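Local coordinates for DUF4974 domain-containing protein (Parabacteroides distasonis, PDB 4M0N), which probably acts as an anti-sigma factor of the FecR family, within a membrane protein represented here by its FecR and C-terminal parts, at residues Val40-Ala45 with Glu67-Val72; Thr53-Asp58 with Lys78-Arg83; Glu103-Ala108 with Arg164-Ser169; Pro129-Ile134 with Lys144-Ala149; Glu181-Pro186 with Glu222-Leu227. The protein carries 1 engineered substitution. One frame throughout, in Å; residues are numbered along the deposited sequence. Where two conformers were deposited one is given.

Contact 1: residues Val40-Ala45 with Glu67-Val72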
# COMPACT_ATOMS: atom_id res chain seq x y z
N VAL A 40 13.46 2.39 -10.17
CA VAL A 40 13.25 3.32 -9.09
C VAL A 40 12.15 2.75 -8.21
O VAL A 40 11.10 2.31 -8.72
CB VAL A 40 12.78 4.69 -9.61
CG1 VAL A 40 12.45 5.63 -8.44
CG2 VAL A 40 13.89 5.30 -10.43
N VAL A 41 12.41 2.70 -6.92
CA VAL A 41 11.44 2.24 -5.98
C VAL A 41 11.17 3.34 -4.95
O VAL A 41 12.13 3.86 -4.34
CB VAL A 41 11.92 0.99 -5.20
CG1 VAL A 41 10.79 0.44 -4.36
CG2 VAL A 41 12.50 -0.09 -6.17
N HIS A 42 9.92 3.69 -4.78
CA HIS A 42 9.48 4.59 -3.70
C HIS A 42 8.87 3.72 -2.62
O HIS A 42 7.95 2.93 -2.91
CB HIS A 42 8.41 5.52 -4.19
CG HIS A 42 8.89 6.59 -5.11
ND1 HIS A 42 9.19 6.35 -6.43
CD2 HIS A 42 9.03 7.92 -4.92
CE1 HIS A 42 9.55 7.48 -7.01
NE2 HIS A 42 9.45 8.45 -6.12
N LEU A 43 9.36 3.87 -1.37
CA LEU A 43 8.90 3.06 -0.26
C LEU A 43 8.10 3.91 0.71
O LEU A 43 8.57 4.96 1.13
CB LEU A 43 10.09 2.45 0.47
CG LEU A 43 10.91 1.45 -0.32
CD1 LEU A 43 11.99 2.14 -1.14
CD2 LEU A 43 11.51 0.47 0.67
N ASN A 44 6.90 3.44 1.05
CA ASN A 44 6.02 4.17 1.96
C ASN A 44 6.40 3.83 3.40
O ASN A 44 7.13 2.88 3.66
CB ASN A 44 4.59 3.82 1.67
CG ASN A 44 3.61 4.88 2.17
OD1 ASN A 44 4.02 5.92 2.71
ND2 ASN A 44 2.31 4.61 2.00
N ALA A 45 5.89 4.63 4.32
CA ALA A 45 6.08 4.48 5.74
C ALA A 45 5.83 3.05 6.20
O ALA A 45 4.81 2.45 5.85
CB ALA A 45 5.07 5.40 6.47
N GLU A 67 4.52 -1.19 1.61
CA GLU A 67 4.02 -0.62 0.36
C GLU A 67 5.10 0.08 -0.39
O GLU A 67 5.87 0.87 0.19
CB GLU A 67 2.86 0.34 0.66
CG GLU A 67 2.37 1.02 -0.64
CD GLU A 67 1.12 1.83 -0.43
OE1 GLU A 67 0.94 2.45 0.67
OE2 GLU A 67 0.26 1.83 -1.35
N ALA A 68 5.22 -0.23 -1.69
CA ALA A 68 6.21 0.41 -2.54
C ALA A 68 5.67 0.57 -3.93
O ALA A 68 4.89 -0.26 -4.40
CB ALA A 68 7.48 -0.43 -2.58
N PHE A 69 6.12 1.64 -4.58
CA PHE A 69 5.82 1.89 -5.99
C PHE A 69 7.12 1.62 -6.75
O PHE A 69 8.15 2.27 -6.48
CB PHE A 69 5.35 3.31 -6.19
CG PHE A 69 5.00 3.61 -7.61
CD1 PHE A 69 3.87 3.06 -8.16
CD2 PHE A 69 5.83 4.37 -8.38
CE1 PHE A 69 3.54 3.30 -9.50
CE2 PHE A 69 5.51 4.61 -9.71
CZ PHE A 69 4.39 4.07 -10.25
N PHE A 70 7.03 0.73 -7.72
CA PHE A 70 8.12 0.33 -8.58
C PHE A 70 7.97 0.90 -9.99
O PHE A 70 6.91 0.76 -10.61
CB PHE A 70 8.13 -1.19 -8.69
CG PHE A 70 8.39 -1.87 -7.39
CD1 PHE A 70 7.34 -2.09 -6.52
CD2 PHE A 70 9.66 -2.30 -7.06
CE1 PHE A 70 7.58 -2.70 -5.31
CE2 PHE A 70 9.92 -2.90 -5.86
CZ PHE A 70 8.87 -3.10 -4.98
N ASN A 71 9.01 1.54 -10.50
CA ASN A 71 9.06 1.89 -11.91
C ASN A 71 10.19 1.08 -12.49
O ASN A 71 11.36 1.47 -12.42
CB ASN A 71 9.27 3.38 -12.09
CG ASN A 71 9.18 3.81 -13.54
OD1 ASN A 71 9.25 3.00 -14.43
ND2 ASN A 71 9.06 5.10 -13.76
N VAL A 72 9.84 -0.09 -13.03
CA VAL A 72 10.81 -1.07 -13.47
C VAL A 72 11.35 -0.82 -14.86
O VAL A 72 10.61 -0.77 -15.82
CB VAL A 72 10.25 -2.51 -13.38
CG1 VAL A 72 11.27 -3.51 -13.93
CG2 VAL A 72 9.91 -2.83 -11.94
O HOH W 1 9.20 4.46 -8.29

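Contact 2: residues Thr53-Asp58 with Lys78-Arg83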
# COMPACT_ATOMS: atom_id res chain seq x y z
N THR A 53 23.00 -6.11 -4.01
CA THR A 53 23.75 -4.97 -4.57
C THR A 53 24.06 -5.15 -6.08
O THR A 53 24.40 -4.20 -6.77
CB THR A 53 24.98 -4.66 -3.70
OG1 THR A 53 25.70 -5.86 -3.48
CG2 THR A 53 24.53 -4.06 -2.34
N GLU A 54 23.92 -6.37 -6.58
CA GLU A 54 23.99 -6.67 -8.01
C GLU A 54 22.97 -7.76 -8.33
O GLU A 54 22.83 -8.71 -7.56
CB GLU A 54 25.41 -7.16 -8.34
CG GLU A 54 25.69 -7.47 -9.80
CD GLU A 54 27.19 -7.54 -10.08
OE1 GLU A 54 27.99 -7.21 -9.17
OE2 GLU A 54 27.59 -7.92 -11.20
N PHE A 55 22.26 -7.64 -9.46
CA PHE A 55 21.32 -8.67 -9.90
C PHE A 55 22.14 -9.66 -10.75
O PHE A 55 22.38 -9.42 -11.94
CB PHE A 55 20.18 -8.07 -10.75
CG PHE A 55 19.18 -7.27 -9.96
CD1 PHE A 55 18.48 -7.85 -8.91
CD2 PHE A 55 18.87 -5.95 -10.32
CE1 PHE A 55 17.52 -7.12 -8.21
CE2 PHE A 55 17.93 -5.22 -9.60
CZ PHE A 55 17.26 -5.80 -8.56
N THR A 56 22.59 -10.74 -10.13
CA THR A 56 23.48 -11.69 -10.82
C THR A 56 22.73 -12.89 -11.43
O THR A 56 23.31 -13.63 -12.23
CB THR A 56 24.58 -12.22 -9.87
OG1 THR A 56 23.98 -12.83 -8.72
CG2 THR A 56 25.50 -11.09 -9.44
N SER A 57 21.47 -13.08 -11.05
CA SER A 57 20.73 -14.25 -11.54
C SER A 57 20.01 -13.92 -12.85
O SER A 57 20.20 -12.83 -13.40
CB SER A 57 19.74 -14.72 -10.47
OG SER A 57 18.75 -13.74 -10.25
N ASP A 58 19.21 -14.86 -13.36
CA ASP A 58 18.39 -14.63 -14.56
C ASP A 58 17.09 -13.85 -14.26
O ASP A 58 16.29 -13.58 -15.16
CB ASP A 58 18.02 -15.96 -15.23
CG ASP A 58 17.21 -16.88 -14.32
OD1 ASP A 58 17.61 -17.08 -13.15
OD2 ASP A 58 16.16 -17.40 -14.77
N LYS A 78 15.12 -10.38 -18.67
CA LYS A 78 15.37 -10.53 -17.25
C LYS A 78 14.15 -10.02 -16.48
O LYS A 78 14.06 -8.83 -16.17
CB LYS A 78 16.63 -9.76 -16.87
CG LYS A 78 17.45 -10.37 -15.74
CD LYS A 78 18.80 -9.67 -15.64
CE LYS A 78 19.49 -9.94 -14.32
NZ LYS A 78 20.78 -9.19 -14.21
N PRO A 79 13.19 -10.90 -16.21
CA PRO A 79 12.00 -10.45 -15.50
C PRO A 79 12.37 -9.89 -14.13
O PRO A 79 13.38 -10.31 -13.52
CB PRO A 79 11.18 -11.72 -15.32
CG PRO A 79 11.64 -12.63 -16.42
CD PRO A 79 13.10 -12.32 -16.59
N PHE A 80 11.57 -8.94 -13.68
CA PHE A 80 11.72 -8.34 -12.36
C PHE A 80 10.62 -8.93 -11.49
O PHE A 80 9.47 -8.92 -11.92
CB PHE A 80 11.52 -6.83 -12.48
CG PHE A 80 11.87 -6.07 -11.25
CD1 PHE A 80 10.97 -5.97 -10.18
CD2 PHE A 80 13.09 -5.41 -11.15
CE1 PHE A 80 11.31 -5.26 -9.04
CE2 PHE A 80 13.44 -4.71 -10.01
CZ PHE A 80 12.55 -4.62 -8.96
N ILE A 81 10.96 -9.42 -10.31
CA ILE A 81 9.97 -10.00 -9.41
C ILE A 81 9.97 -9.29 -8.07
O ILE A 81 11.01 -9.21 -7.38
CB ILE A 81 10.20 -11.50 -9.21
CG1 ILE A 81 10.05 -12.24 -10.54
CG2 ILE A 81 9.22 -12.02 -8.15
CD1 ILE A 81 10.26 -13.73 -10.45
N VAL A 82 8.81 -8.78 -7.70
CA VAL A 82 8.63 -8.30 -6.33
C VAL A 82 7.98 -9.45 -5.57
O VAL A 82 6.84 -9.81 -5.84
CB VAL A 82 7.75 -7.05 -6.26
CG1 VAL A 82 7.51 -6.68 -4.78
CG2 VAL A 82 8.36 -5.90 -7.04
N ARG A 83 8.71 -10.01 -4.63
CA ARG A 83 8.25 -11.14 -3.84
C ARG A 83 7.73 -10.67 -2.51
O ARG A 83 8.48 -10.14 -1.66
CB ARG A 83 9.37 -12.16 -3.64
CG ARG A 83 9.01 -13.33 -2.72
CD ARG A 83 9.89 -14.52 -3.04
NE ARG A 83 9.62 -15.01 -4.38
CZ ARG A 83 10.46 -15.72 -5.12
NH1 ARG A 83 11.64 -16.11 -4.64
NH2 ARG A 83 10.09 -16.10 -6.34

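Contact 3: residues Glu103-Ala108 with Arg164-Ser169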
# COMPACT_ATOMS: atom_id res chain seq x y z
N GLU A 103 0.65 -6.30 8.66
CA GLU A 103 -0.42 -5.99 9.63
C GLU A 103 -1.83 -5.68 9.09
O GLU A 103 -2.78 -5.48 9.87
CB GLU A 103 0.01 -4.82 10.54
CG GLU A 103 0.17 -3.47 9.87
CD GLU A 103 1.58 -3.14 9.44
OE1 GLU A 103 2.33 -4.16 9.16
OE2 GLU A 103 1.91 -1.88 9.40
N ASP A 104 -2.00 -5.62 7.77
CA ASP A 104 -3.26 -5.18 7.17
C ASP A 104 -4.08 -6.39 6.73
O ASP A 104 -3.54 -7.45 6.42
CB ASP A 104 -3.03 -4.32 5.93
CG ASP A 104 -2.53 -2.90 6.25
OD1 ASP A 104 -2.24 -2.61 7.44
OD2 ASP A 104 -2.42 -2.09 5.27
N GLU A 105 -5.38 -6.19 6.66
CA GLU A 105 -6.29 -7.23 6.19
C GLU A 105 -6.21 -7.37 4.67
O GLU A 105 -6.51 -8.44 4.15
CB GLU A 105 -7.73 -6.99 6.66
CG GLU A 105 -8.46 -5.78 6.09
CD GLU A 105 -9.96 -5.80 6.35
OE1 GLU A 105 -10.36 -6.09 7.50
OE2 GLU A 105 -10.73 -5.53 5.41
N LEU A 106 -5.81 -6.32 3.95
CA LEU A 106 -5.78 -6.38 2.51
C LEU A 106 -4.39 -6.18 1.94
O LEU A 106 -3.57 -5.46 2.52
CB LEU A 106 -6.68 -5.32 1.89
CG LEU A 106 -8.14 -5.26 2.35
CD1 LEU A 106 -8.83 -4.02 1.79
CD2 LEU A 106 -8.84 -6.52 1.90
N MET A 107 -4.15 -6.83 0.79
CA MET A 107 -2.99 -6.59 -0.04
C MET A 107 -3.50 -6.21 -1.43
O MET A 107 -4.52 -6.71 -1.87
CB MET A 107 -2.16 -7.86 -0.07
CG MET A 107 -0.97 -7.86 -0.97
SD MET A 107 -1.27 -8.51 -2.62
CE MET A 107 0.46 -8.63 -3.09
N ALA A 108 -2.84 -5.26 -2.08
CA ALA A 108 -3.28 -4.84 -3.40
C ALA A 108 -2.12 -4.49 -4.30
O ALA A 108 -1.15 -3.84 -3.88
CB ALA A 108 -4.21 -3.65 -3.34
N ARG A 164 -14.24 3.43 -0.98
CA ARG A 164 -14.91 2.35 -0.24
C ARG A 164 -13.88 1.56 0.57
O ARG A 164 -13.89 0.31 0.63
CB ARG A 164 -15.71 1.44 -1.18
CG ARG A 164 -16.81 0.67 -0.46
CD ARG A 164 -17.76 -0.04 -1.41
NE ARG A 164 -18.95 -0.49 -0.69
CZ ARG A 164 -18.99 -1.56 0.11
NH1 ARG A 164 -17.93 -2.33 0.29
NH2 ARG A 164 -20.13 -1.86 0.73
N THR A 165 -12.96 2.29 1.19
CA THR A 165 -11.93 1.68 1.97
C THR A 165 -12.46 1.41 3.36
O THR A 165 -13.06 2.29 3.97
CB THR A 165 -10.71 2.62 2.08
OG1 THR A 165 -10.25 2.92 0.77
CG2 THR A 165 -9.60 1.97 2.86
N PRO A 166 -12.26 0.19 3.88
CA PRO A 166 -12.72 -0.06 5.24
C PRO A 166 -12.00 0.84 6.26
O PRO A 166 -10.80 1.05 6.13
CB PRO A 166 -12.34 -1.52 5.48
CG PRO A 166 -12.26 -2.12 4.12
CD PRO A 166 -11.72 -1.03 3.25
N ILE A 167 -12.75 1.33 7.24
CA ILE A 167 -12.21 2.21 8.29
C ILE A 167 -10.99 1.58 9.00
O ILE A 167 -10.03 2.28 9.28
CB ILE A 167 -13.31 2.69 9.28
CG1 ILE A 167 -12.77 3.72 10.29
CG2 ILE A 167 -13.95 1.53 10.04
CD1 ILE A 167 -12.21 4.98 9.67
N SER A 168 -10.99 0.27 9.21
CA SER A 168 -9.84 -0.37 9.87
C SER A 168 -8.57 -0.20 9.04
O SER A 168 -7.48 0.01 9.58
CB SER A 168 -10.10 -1.87 10.13
OG SER A 168 -10.62 -2.51 8.97
N SER A 169 -8.72 -0.30 7.72
CA SER A 169 -7.59 -0.11 6.83
C SER A 169 -7.17 1.36 6.78
O SER A 169 -6.00 1.66 6.82
CB SER A 169 -7.90 -0.63 5.42
OG SER A 169 -8.19 -2.02 5.45
O HOH W 2 -6.31 -3.52 4.71

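Contact 4: residues Pro129-Ile134 with Lys144-Ala149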
# COMPACT_ATOMS: atom_id res chain seq x y z
N PRO A 129 -2.87 -1.26 -17.13
CA PRO A 129 -2.99 -0.00 -16.41
C PRO A 129 -4.38 0.28 -15.88
O PRO A 129 -5.38 0.03 -16.54
CB PRO A 129 -2.54 1.03 -17.45
CG PRO A 129 -1.51 0.27 -18.25
CD PRO A 129 -2.15 -1.08 -18.40
N ASN A 130 -4.42 0.75 -14.65
CA ASN A 130 -5.65 1.05 -13.93
C ASN A 130 -6.54 -0.16 -13.67
O ASN A 130 -7.75 -0.05 -13.54
CB ASN A 130 -6.37 2.21 -14.57
CG ASN A 130 -5.46 3.43 -14.69
OD1 ASN A 130 -4.74 3.76 -13.75
ND2 ASN A 130 -5.37 3.98 -15.87
N GLU A 131 -5.91 -1.33 -13.63
CA GLU A 131 -6.46 -2.53 -13.04
C GLU A 131 -5.72 -2.83 -11.75
O GLU A 131 -4.59 -2.40 -11.53
CB GLU A 131 -6.32 -3.70 -14.02
CG GLU A 131 -7.05 -3.47 -15.33
CD GLU A 131 -7.12 -4.75 -16.18
OE1 GLU A 131 -6.10 -5.49 -16.21
OE2 GLU A 131 -8.19 -5.00 -16.78
N GLN A 132 -6.40 -3.56 -10.87
CA GLN A 132 -5.90 -3.83 -9.56
C GLN A 132 -6.35 -5.21 -9.14
O GLN A 132 -7.41 -5.65 -9.54
CB GLN A 132 -6.53 -2.78 -8.63
CG GLN A 132 -6.35 -2.89 -7.16
CD GLN A 132 -7.04 -1.76 -6.45
OE1 GLN A 132 -8.29 -1.71 -6.32
NE2 GLN A 132 -6.24 -0.84 -6.00
N ILE A 133 -5.55 -5.85 -8.30
CA ILE A 133 -5.94 -7.06 -7.59
C ILE A 133 -5.89 -6.76 -6.10
O ILE A 133 -4.94 -6.12 -5.62
CB ILE A 133 -5.02 -8.22 -7.92
CG1 ILE A 133 -5.31 -8.72 -9.34
CG2 ILE A 133 -5.15 -9.36 -6.89
CD1 ILE A 133 -4.18 -9.57 -9.85
N ILE A 134 -6.95 -7.14 -5.40
CA ILE A 134 -7.02 -7.01 -3.96
C ILE A 134 -7.09 -8.42 -3.43
O ILE A 134 -7.98 -9.20 -3.81
CB ILE A 134 -8.24 -6.18 -3.50
CG1 ILE A 134 -8.23 -4.78 -4.18
CG2 ILE A 134 -8.26 -6.09 -1.97
CD1 ILE A 134 -9.38 -3.86 -3.78
N LYS A 144 -10.25 -8.90 -8.69
CA LYS A 144 -9.68 -8.07 -9.73
C LYS A 144 -10.71 -7.05 -10.16
O LYS A 144 -11.86 -7.38 -10.36
CB LYS A 144 -9.29 -8.94 -10.94
CG LYS A 144 -8.62 -8.19 -12.09
CD LYS A 144 -9.56 -7.97 -13.24
CE LYS A 144 -9.02 -6.99 -14.26
NZ LYS A 144 -10.14 -6.68 -15.21
N LYS A 145 -10.26 -5.81 -10.30
CA LYS A 145 -11.14 -4.70 -10.57
C LYS A 145 -10.40 -3.54 -11.20
O LYS A 145 -9.19 -3.57 -11.33
CB LYS A 145 -11.81 -4.21 -9.29
CG LYS A 145 -10.85 -3.65 -8.25
CD LYS A 145 -11.58 -3.09 -7.04
CE LYS A 145 -12.54 -1.95 -7.33
NZ LYS A 145 -12.86 -1.29 -6.04
N ASN A 146 -11.15 -2.50 -11.59
CA ASN A 146 -10.53 -1.28 -12.07
C ASN A 146 -10.30 -0.34 -10.92
O ASN A 146 -11.12 -0.24 -9.99
CB ASN A 146 -11.42 -0.59 -13.12
CG ASN A 146 -11.58 -1.41 -14.38
OD1 ASN A 146 -10.65 -2.04 -14.86
ND2 ASN A 146 -12.77 -1.36 -14.96
N GLU A 147 -9.21 0.40 -10.98
CA GLU A 147 -8.97 1.46 -10.00
C GLU A 147 -7.97 2.40 -10.63
O GLU A 147 -7.08 1.99 -11.37
CB GLU A 147 -8.42 0.88 -8.68
CG GLU A 147 -8.19 1.92 -7.58
CD GLU A 147 -9.45 2.68 -7.24
OE1 GLU A 147 -10.19 2.23 -6.36
OE2 GLU A 147 -9.68 3.75 -7.84
N ASP A 148 -8.12 3.68 -10.31
CA ASP A 148 -7.23 4.73 -10.79
C ASP A 148 -5.90 4.68 -10.08
O ASP A 148 -5.78 5.06 -8.91
CB ASP A 148 -7.94 6.08 -10.55
CG ASP A 148 -7.18 7.25 -11.10
OD1 ASP A 148 -5.97 7.18 -11.24
OD2 ASP A 148 -7.83 8.28 -11.42
N ALA A 149 -4.87 4.17 -10.77
CA ALA A 149 -3.57 3.97 -10.16
C ALA A 149 -2.88 5.29 -9.81
O ALA A 149 -2.03 5.31 -8.94
CB ALA A 149 -2.66 3.13 -11.07
O HOH W 3 -4.88 0.38 -10.44
O HOH W 4 -10.02 -0.18 -5.13

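Contact 5: residues Glu181-Pro186 with Glu222-Leu227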
# COMPACT_ATOMS: atom_id res chain seq x y z
N GLU A 181 -0.35 6.65 16.96
CA GLU A 181 -1.18 5.50 17.31
C GLU A 181 -2.65 5.92 17.31
O GLU A 181 -3.04 6.92 17.90
CB GLU A 181 -0.80 4.93 18.68
CG GLU A 181 -1.33 3.52 18.91
CD GLU A 181 -1.46 3.16 20.39
OE1 GLU A 181 -0.78 3.78 21.24
OE2 GLU A 181 -2.26 2.25 20.71
N ILE A 182 -3.46 5.14 16.60
CA ILE A 182 -4.88 5.39 16.54
C ILE A 182 -5.57 4.06 16.79
O ILE A 182 -5.30 3.10 16.09
CB ILE A 182 -5.32 5.91 15.17
CG1 ILE A 182 -4.63 7.22 14.82
CG2 ILE A 182 -6.84 6.07 15.13
CD1 ILE A 182 -4.85 7.63 13.37
N VAL A 183 -6.46 4.05 17.77
CA VAL A 183 -7.21 2.86 18.14
C VAL A 183 -8.72 3.12 18.01
O VAL A 183 -9.17 4.26 18.14
CB VAL A 183 -6.87 2.43 19.59
CG1 VAL A 183 -5.36 2.33 19.76
CG2 VAL A 183 -7.44 3.41 20.61
N LEU A 184 -9.47 2.06 17.73
CA LEU A 184 -10.93 2.10 17.67
C LEU A 184 -11.49 1.72 19.02
O LEU A 184 -11.06 0.72 19.60
CB LEU A 184 -11.44 1.12 16.61
CG LEU A 184 -11.11 1.45 15.15
CD1 LEU A 184 -11.35 0.27 14.23
CD2 LEU A 184 -11.93 2.66 14.71
N ASP A 185 -12.43 2.52 19.53
CA ASP A 185 -13.20 2.18 20.72
C ASP A 185 -13.71 0.74 20.58
O ASP A 185 -14.44 0.44 19.63
CB ASP A 185 -14.38 3.17 20.89
CG ASP A 185 -15.20 2.94 22.15
OD1 ASP A 185 -15.06 1.89 22.79
OD2 ASP A 185 -16.01 3.82 22.49
N PRO A 186 -13.33 -0.16 21.50
CA PRO A 186 -13.72 -1.57 21.37
C PRO A 186 -15.21 -1.83 21.61
O PRO A 186 -15.70 -2.90 21.23
CB PRO A 186 -12.89 -2.26 22.46
CG PRO A 186 -12.78 -1.21 23.53
CD PRO A 186 -12.59 0.07 22.76
N GLU A 222 -2.88 10.08 26.24
CA GLU A 222 -1.42 9.98 26.30
C GLU A 222 -0.90 9.21 25.09
O GLU A 222 -0.96 7.98 25.05
CB GLU A 222 -0.97 9.29 27.60
N SER A 223 -0.43 9.95 24.08
CA SER A 223 0.15 9.38 22.86
C SER A 223 -0.78 8.41 22.12
O SER A 223 -0.32 7.51 21.40
CB SER A 223 1.47 8.67 23.17
OG SER A 223 1.24 7.36 23.68
N ARG A 224 -2.09 8.58 22.29
CA ARG A 224 -3.07 7.70 21.70
C ARG A 224 -4.20 8.57 21.17
O ARG A 224 -4.66 9.47 21.88
CB ARG A 224 -3.60 6.74 22.77
CG ARG A 224 -4.05 5.39 22.27
CD ARG A 224 -4.64 4.56 23.40
NE ARG A 224 -4.48 3.12 23.18
CZ ARG A 224 -4.91 2.17 24.02
NH1 ARG A 224 -5.53 2.49 25.15
NH2 ARG A 224 -4.71 0.90 23.72
N ILE A 225 -4.62 8.33 19.93
CA ILE A 225 -5.90 8.86 19.47
C ILE A 225 -6.88 7.70 19.47
O ILE A 225 -6.59 6.63 18.93
CB ILE A 225 -5.83 9.49 18.06
CG1 ILE A 225 -4.97 10.74 18.09
CG2 ILE A 225 -7.23 9.84 17.57
CD1 ILE A 225 -4.78 11.37 16.73
N VAL A 226 -8.05 7.94 20.07
CA VAL A 226 -9.13 6.94 20.15
C VAL A 226 -10.32 7.41 19.32
O VAL A 226 -10.77 8.54 19.46
CB VAL A 226 -9.59 6.74 21.60
CG1 VAL A 226 -10.71 5.70 21.66
CG2 VAL A 226 -8.41 6.34 22.49
N LEU A 227 -10.82 6.54 18.44
CA LEU A 227 -11.98 6.86 17.62
C LEU A 227 -13.21 6.26 18.28
O LEU A 227 -13.14 5.18 18.87
CB LEU A 227 -11.85 6.29 16.21
CG LEU A 227 -10.68 6.79 15.36
CD1 LEU A 227 -10.76 6.27 13.93
CD2 LEU A 227 -10.60 8.31 15.37

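Contact 1: residues Val40-Ala45 with Glu67-Val72
Val-41 and Phe-70 lie side by side on one face of an antiparallel beta pair, strands 40-43 and 67-72 of the FecR domain. Val-41 CG1 sits over the face of the Phe-70 ring, offset toward its rim. Val-41 CG1 is 4.1 Å from the centroid of the Phe-70 ring, a CH-pi contact. Val-41 CG1 also meets Ala-68 CB at 3.9 Å. Val-41 CG1 is anti to the backbone N (chi1 -173°), and Val-41 CG2 reaches Phe-70 CD2 at 3.7 Å. Behind them, Val-40 with Asn-71 and His-42 with Phe-69 are hydrogen-bonded pairs. On the face of His-42 and Phe-69, a water lies in the plane of the imidazole at ND1 and donates to Phe-69 O. Past the strand end, Asn-44 N bonds to Glu-67 O. Gly-46, seen to bind magnesium in this protein, follows closely. OE2 of Glu-67 is bound by Asn-97 ND2. The second oxygen, Glu-67 OE1, takes Asn-44 ND2 at 2.9 Å, from above the carboxylate plane.

Contact 2: residues Thr53-Asp58 with Lys78-Arg83
The Lys-78 side chain reaches across to the loop 53-58 and ends at the Phe-55 carbonyl. The chain is extended beyond CG and runs past the Asp-58 and Ser-57 carbonyls to that of Phe-55. Lys-78 CG lies 3.5 Å from Asp-58 O. Lys-78 CE lies 3.1 Å from Ser-57 O. Lys-78 NZ donates a hydrogen bond of 2.8 Å to Phe-55 O. The ammonium sits above the plane of that carbonyl, 41° out of it. Phe-55 CB is beside the same nitrogen, with Lys-78 NZ 3.7 Å away. From there the Phe-55 ring turns toward strand 80-83, its CG anti to the carbonyl carbon (chi1 -72°). Phe-55 CZ approaches CE2 of Phe-80 obliquely at 4.2 Å. The aromatic contact is thus a light touch of two ring atoms. Pro-79 adds its CD against Asp-58 O.

Around this pair, Arg-60 of strand 60-65 touches both Phe-55 and Phe-80, and Asp-37 of a loop does the same. Phe-80 also packs on Phe-70 and Val-72 of strand 67-72. The contact joins the loop between strands 48-51 and 60-65 to the start of strand 80-83, at the surface of the FecR domain and away from the magnesium site. Its one hydrogen bond pairs a lysine ammonium with a neutral carbonyl. The Ser-57 carbonyl oxygen beside CE may add some favourable electrostatics near the charged end.

Contact 3: residues Glu103-Ala108 with Arg164-Ser169
In one of its two modelled positions, Glu-105 CG stands between its backbone N and carbonyl carbon (chi1 67°) and meets Ser-169 OG at 3.8 Å. The chain runs on extended, taking the carboxylate over to Pro-166 and Ser-168. OE2 of Glu-105 lies 4.0 Å from Pro-166 CG, and the two side chains cross obliquely. OE1 of Glu-105 is 3.9 Å from Ser-168 OG, beyond hydrogen bonding. Ser-169 OG, also in one of two positions, is anti to its carbonyl carbon (chi1 -61°). A water accepts from Leu-106 N at 2.9 Å. Its link to Ser-169 OG is very short and doubtful. Leu-106 CD1 adds one loose apolar contact, 4.4 Å from Pro-166 CD. No direct hydrogen bond crosses the contact. Asp-104 is held by His-172 and by a salt bridge to Arg-176. The interface sets the start of strand 106-111, in the FecR domain, against the N-terminal turn of helix 167-178, where Pro-166, the last residue of strand 159-166, takes the N-cap position.

Contact 4: residues Pro129-Ile134 with Lys144-Ala149
Gln-132 lies alongside Lys-145 on one face of the strand pair 131-134 and 144-146, and alongside Glu-147 just past the strand end. Gln-132 CB is 3.9 Å from Lys-145 O. CG is anti to the backbone N (chi1 173°), and the chain stays extended to Gln-132 CD, which rests 3.7 Å from Glu-147 CB. OE1 of Gln-132 touches Lys-145 CD at 3.6 Å. It takes a hydrogen bond from a water that Lys-145 NZ and Glu-147 OE1 share. NE2 passes Glu-147 CG and donates to Ser-110 OG. Glu-147 is tied by Tyr-161 and Asn-163. On the other face, Lys-144 NZ forms a salt bridge with Glu-131 OE2 at 3.0 Å, coming from above the carboxylate plane. Glu-131 OE1 is bound by Leu-128 N. Beyond the strands, Asn-130 OD1 accepts from Ala-149 N at 3.0 Å, and Asp-148 caps the helix 149-152. Gln-132 and Lys-145 form an antiparallel hydrogen-bonded pair in the beta hairpin of strands 131-136 and 142-146, whose second strand lies at one edge of the seven-stranded sheet.

Contact 5: residues Glu181-Pro186 with Glu222-Leu227
The Arg-224 guanidinium has Val-183 CG2 over one face and Glu-181 OE2 at its edge. The setting is a parallel pair of strands, 182-184 and 224-227, in the small three-stranded mixed sheet of the FecR C-terminal domain. The carboxylate of Glu-181 is turned 55° from the guanidinium. Arg-224 NE donates to Glu-181 OE2 at 3.4 Å, a weak bond within a salt bridge. Val-183 crosses Arg-224 at about a right angle, its CG1 3.6 Å from Arg-224 NE. Val-183 CG1 is anti to the carbonyl carbon (chi1 -52°), which leaves CG2 between the backbone N and carbonyl carbon, where it meets Val-226 CG2 at 3.6 Å.

On the opposite face of the sheet, Ile-182, Leu-184 and Leu-227 pack together. Ile-182 CG2 touches Leu-227 CG at 3.9 Å. Leu-184 CD2 meets CD1 of Leu-227 at 3.9 Å. Helix 167-178 packs on this side through Ile-171, which touches Ile-182, Leu-184 and Leu-227. Helix 203-214 adds Leu-207 on Leu-227. Four backbone bonds alternate along the pair. The first runs from Ile-225 N to Glu-181 O. Two more link Val-183 N to Ile-225 O and Leu-227 N to Val-183 O. The last joins Asp-185 N to Leu-227 O at 2.8 Å.

How the contacts relate
From the N terminus, contact 1 opens at strand 40-43 and closes at strand 67-72. Contact 2 opens inside that loop and closes beyond it, at strand 80-83, so the two cross. They also touch, where Phe-70 CZ packs on Val-82 CG2 at 3.5 Å. Contact 3 then opens near strand 106-111 and closes at helix 167-178, joining the FecR domain to the C-terminal one. Contact 4 is nested within its loop as a short hairpin. Contacts 1, 3 and 4 all reach the same seven-stranded sheet. Contact 5 closes last, wholly within the C-terminal domain, with its centre about 41 Å from that of contact 2.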